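Boca/mesd chaperone for ywtd beta-propeller-egf protein 1 (Caenorhabditis elegans, PDB 3OFG) probably acts in the endoplasmic reticulum as a chaperone for maturation of LDL-receptor-type YWTD beta-propeller-EGF modules, here represented by its structured domain. Local coordinates at residues S26-T32 with V54-R59. Sequence-based numbering, arbitrary orientation.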
ATOM      1  N   SER A  26      -3.924  16.717  10.563  1.00  9.33           N
ATOM      2  CA  SER A  26      -3.591  15.422   9.976  1.00  9.36           C
ATOM      3  C   SER A  26      -4.125  14.231  10.770  1.00  9.60           C
ATOM      4  O   SER A  26      -4.348  13.168  10.196  1.00 10.01           O
ATOM      5  CB  SER A  26      -2.088  15.274   9.803  1.00 13.51           C
ATOM      6  OG  SER A  26      -1.440  15.284  11.049  1.00 26.12           O
ATOM      7  N   ASP A  27      -4.327  14.381  12.080  1.00  8.21           N
ATOM      8  CA  ASP A  27      -4.776  13.265  12.912  1.00  9.45           C
ATOM      9  C   ASP A  27      -6.305  13.193  12.869  1.00  8.44           C
ATOM     10  O   ASP A  27      -7.020  13.540  13.818  1.00 10.05           O
ATOM     11  CB  ASP A  27      -4.245  13.354  14.369  1.00 10.29           C
ATOM     12  CG  ASP A  27      -4.760  14.554  15.132  1.00 14.08           C
ATOM     13  OD1 ASP A  27      -4.751  15.660  14.572  1.00 14.09           O
ATOM     14  OD2 ASP A  27      -5.165  14.385  16.312  1.00 14.46           O
ATOM     15  N   ILE A  28      -6.793  12.743  11.720  1.00  7.70           N
ATOM     16  CA  ILE A  28      -8.231  12.679  11.440  1.00  8.40           C
ATOM     17  C   ILE A  28      -8.607  11.242  11.064  1.00  8.17           C
ATOM     18  O   ILE A  28      -9.459  11.014  10.207  1.00  7.74           O
ATOM     19  CB  ILE A  28      -8.644  13.661  10.334  1.00  6.94           C
ATOM     20  CG1 ILE A  28      -7.816  13.478   9.057  1.00  7.27           C
ATOM     21  CG2 ILE A  28      -8.531  15.095  10.845  1.00 10.03           C
ATOM     22  CD1 ILE A  28      -8.407  14.212   7.834  1.00  9.05           C
ATOM     23  N   ARG A  29      -8.050  10.260  11.753  1.00  7.28           N
ATOM     24  CA  ARG A  29      -8.304   8.869  11.381  1.00  8.07           C
ATOM     25  C   ARG A  29      -9.779   8.482  11.361  1.00  7.22           C
ATOM     26  O   ARG A  29     -10.199   7.768  10.448  1.00  7.37           O
ATOM     27  CB  ARG A  29      -7.513   7.883  12.250  1.00  9.43           C
ATOM     28  CG  ARG A  29      -7.532   6.477  11.638  1.00 10.75           C
ATOM     29  CD  ARG A  29      -6.573   5.536  12.340  1.00 14.87           C
ATOM     30  NE  ARG A  29      -5.206   5.730  11.888  1.00 19.47           N
ATOM     31  CZ  ARG A  29      -4.570   4.939  11.028  1.00 25.07           C
ATOM     32  NH1 ARG A  29      -5.168   3.878  10.503  1.00 32.69           N
ATOM     33  NH2 ARG A  29      -3.318   5.218  10.698  1.00 27.18           N
ATOM     34  N   PRO A  30     -10.586   8.880  12.349  1.00  8.30           N
ATOM     35  CA  PRO A  30     -12.003   8.471  12.262  1.00  8.28           C
ATOM     36  C   PRO A  30     -12.678   8.973  10.970  1.00  6.89           C
ATOM     37  O   PRO A  30     -13.481   8.296  10.354  1.00  8.65           O
ATOM     38  CB  PRO A  30     -12.660   9.126  13.491  1.00 11.41           C
ATOM     39  CG  PRO A  30     -11.520   9.452  14.422  1.00 12.57           C
ATOM     40  CD  PRO A  30     -10.265   9.605  13.593  1.00  9.16           C
ATOM     41  N   PHE A  31     -12.335  10.180  10.571  1.00  7.67           N
ATOM     42  CA  PHE A  31     -12.904  10.831   9.392  1.00  6.16           C
ATOM     43  C   PHE A  31     -12.391  10.129   8.131  1.00  5.62           C
ATOM     44  O   PHE A  31     -13.169   9.813   7.216  1.00  5.91           O
ATOM     45  CB  PHE A  31     -12.494  12.297   9.460  1.00  8.22           C
ATOM     46  CG  PHE A  31     -13.118  13.189   8.435  1.00  6.86           C
ATOM     47  CD1 PHE A  31     -14.361  13.758   8.658  1.00  8.10           C
ATOM     48  CD2 PHE A  31     -12.428  13.559   7.306  1.00  9.08           C
ATOM     49  CE1 PHE A  31     -14.918  14.632   7.727  1.00 10.26           C
ATOM     50  CE2 PHE A  31     -12.992  14.435   6.379  1.00 11.41           C
ATOM     51  CZ  PHE A  31     -14.215  14.975   6.614  1.00 10.90           C
ATOM     52  N   THR A  32     -11.113   9.812   8.087  1.00  6.03           N
ATOM     53  CA  THR A  32     -10.558   9.065   6.952  1.00  5.70           C
ATOM     54  C   THR A  32     -11.172   7.689   6.846  1.00  6.11           C
ATOM     55  O   THR A  32     -11.544   7.263   5.762  1.00  6.49           O
ATOM     56  CB  THR A  32      -9.061   8.949   7.144  1.00  6.36           C
ATOM     57  OG1 THR A  32      -8.542  10.286   7.163  1.00  7.26           O
ATOM     58  CG2 THR A  32      -8.381   8.148   6.032  1.00  8.86           C
ATOM     59  N   VAL A  54      -6.074   1.803   5.358  1.00  7.62           N
ATOM     60  CA  VAL A  54      -5.798   3.120   5.915  1.00  8.06           C
ATOM     61  C   VAL A  54      -4.388   3.056   6.489  1.00 10.50           C
ATOM     62  O   VAL A  54      -4.138   2.370   7.480  1.00 19.05           O
ATOM     63  CB  VAL A  54      -6.871   3.516   6.952  1.00 10.92           C
ATOM     64  CG1 VAL A  54      -6.537   4.872   7.571  1.00 12.87           C
ATOM     65  CG2 VAL A  54      -8.241   3.530   6.278  1.00 13.48           C
ATOM     66  N   ILE A  55      -3.452   3.721   5.834  1.00  9.10           N
ATOM     67  CA  ILE A  55      -2.034   3.591   6.172  1.00  9.67           C
ATOM     68  C   ILE A  55      -1.493   4.778   6.956  1.00  9.69           C
ATOM     69  O   ILE A  55      -0.397   4.715   7.501  1.00 11.40           O
ATOM     70  CB  ILE A  55      -1.170   3.372   4.909  1.00  9.54           C
ATOM     71  CG1 ILE A  55      -1.333   4.519   3.898  1.00  9.83           C
ATOM     72  CG2 ILE A  55      -1.512   2.025   4.277  1.00 10.12           C
ATOM     73  CD1 ILE A  55      -0.239   4.530   2.834  1.00 10.65           C
ATOM     74  N   ASP A  56      -2.236   5.878   7.016  1.00 10.14           N
ATOM     75  CA  ASP A  56      -1.918   7.026   7.867  1.00  9.90           C
ATOM     76  C   ASP A  56      -3.241   7.581   8.351  1.00  8.51           C
ATOM     77  O   ASP A  56      -4.305   7.224   7.830  1.00  9.00           O
ATOM     78  CB  ASP A  56      -1.187   8.125   7.098  1.00 11.60           C
ATOM     79  CG  ASP A  56       0.194   7.727   6.688  1.00 21.96           C
ATOM     80  OD1 ASP A  56       1.090   7.687   7.564  1.00 30.59           O
ATOM     81  OD2 ASP A  56       0.381   7.466   5.494  1.00 24.38           O
ATOM     82  N   ASP A  57      -3.195   8.484   9.322  1.00  7.78           N
ATOM     83  CA  ASP A  57      -4.439   9.043   9.854  1.00  7.43           C
ATOM     84  C   ASP A  57      -5.219   9.819   8.802  1.00  6.94           C
ATOM     85  O   ASP A  57      -6.429   9.992   8.926  1.00  8.45           O
ATOM     86  CB  ASP A  57      -4.177   9.987  11.024  1.00 10.36           C
ATOM     87  CG  ASP A  57      -3.616   9.296  12.240  1.00 14.79           C
ATOM     88  OD1 ASP A  57      -3.773   8.070  12.382  1.00 15.24           O
ATOM     89  OD2 ASP A  57      -3.041  10.032  13.073  1.00 22.41           O
ATOM     90  N   ASN A  58      -4.522  10.260   7.754  1.00  7.36           N
ATOM     91  CA  ASN A  58      -5.135  11.019   6.659  1.00  7.17           C
ATOM     92  C   ASN A  58      -4.750  10.518   5.268  1.00  6.89           C
ATOM     93  O   ASN A  58      -4.752  11.275   4.305  1.00  7.65           O
ATOM     94  CB  ASN A  58      -4.773  12.511   6.788  1.00  8.42           C
ATOM     95  CG  ASN A  58      -3.290  12.762   6.621  1.00  8.11           C
ATOM     96  OD1 ASN A  58      -2.479  11.835   6.657  1.00 10.38           O
ATOM     97  ND2 ASN A  58      -2.930  14.035   6.445  1.00 10.50           N
ATOM     98  N   ARG A  59      -4.458   9.235   5.144  1.00  6.94           N
ATOM     99  CA  ARG A  59      -4.097   8.696   3.843  1.00  6.95           C
ATOM    100  C   ARG A  59      -4.440   7.228   3.779  1.00  7.66           C
ATOM    101  O   ARG A  59      -4.237   6.482   4.743  1.00  8.30           O
ATOM    102  CB  ARG A  59      -2.612   8.894   3.557  1.00  7.88           C
ATOM    103  CG  ARG A  59      -2.214   8.625   2.097  1.00 10.85           C
ATOM    104  CD  ARG A  59      -0.795   9.095   1.764  1.00 12.28           C
ATOM    105  NE  ARG A  59       0.180   8.506   2.665  1.00 12.47           N
ATOM    106  CZ  ARG A  59       1.213   7.747   2.305  1.00 10.67           C
ATOM    107  NH1 ARG A  59       1.466   7.502   1.037  1.00 12.57           N
ATOM    108  NH2 ARG A  59       1.998   7.254   3.246  1.00 12.98           N
TER
HETATM  109  O   HOH W   1      -1.430   2.485   9.886  1.00 38.81           O
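Asp57 meets the first turn of helix 29-45 with both its carboxylate and its backbone carbonyl. It lies in the type I beta turn Asp56-Arg59, which joins antiparallel strands 50-56 and 59-64 of the four-stranded sheet. Arg29 NE forms a salt bridge to Asp57 OD1 at 2.8 Å. The bond is fairly straight, 163° at the hydrogen, and OD1 lies near the guanidinium plane, at its edge. The two planar groups stand perpendicular. A weak bond runs from Arg29 NH2 to the same oxygen. The Arg29 chain leaves with CG anti to its N (chi1 -167°) and bends at chi3, which lays the guanidinium beside the end of strand 50-56. There Asp56 O sits over one face, and Arg29 NH1 lies 3.4 Å from Val54 CG1. With an alanine in place of Arg29, the Asp57 carboxylate would probably lose its cationic mate and Val54 part of its cover. Ile28 is the N-cap residue, and its CG1 packs on Asn58 CB at 3.9 Å. At the base of the turn, Ile55 and Asp56 both face Arg59 in a classic beta bulge. Asp56 OD2 pairs with Arg59 of its own chain, and Asp56 OD1 with Arg59 of the second subunit. Deeper in, buried Thr32 OG1 donates to Asp57 O at 2.8 Å, the donor standing 21° out of the carbonyl plane.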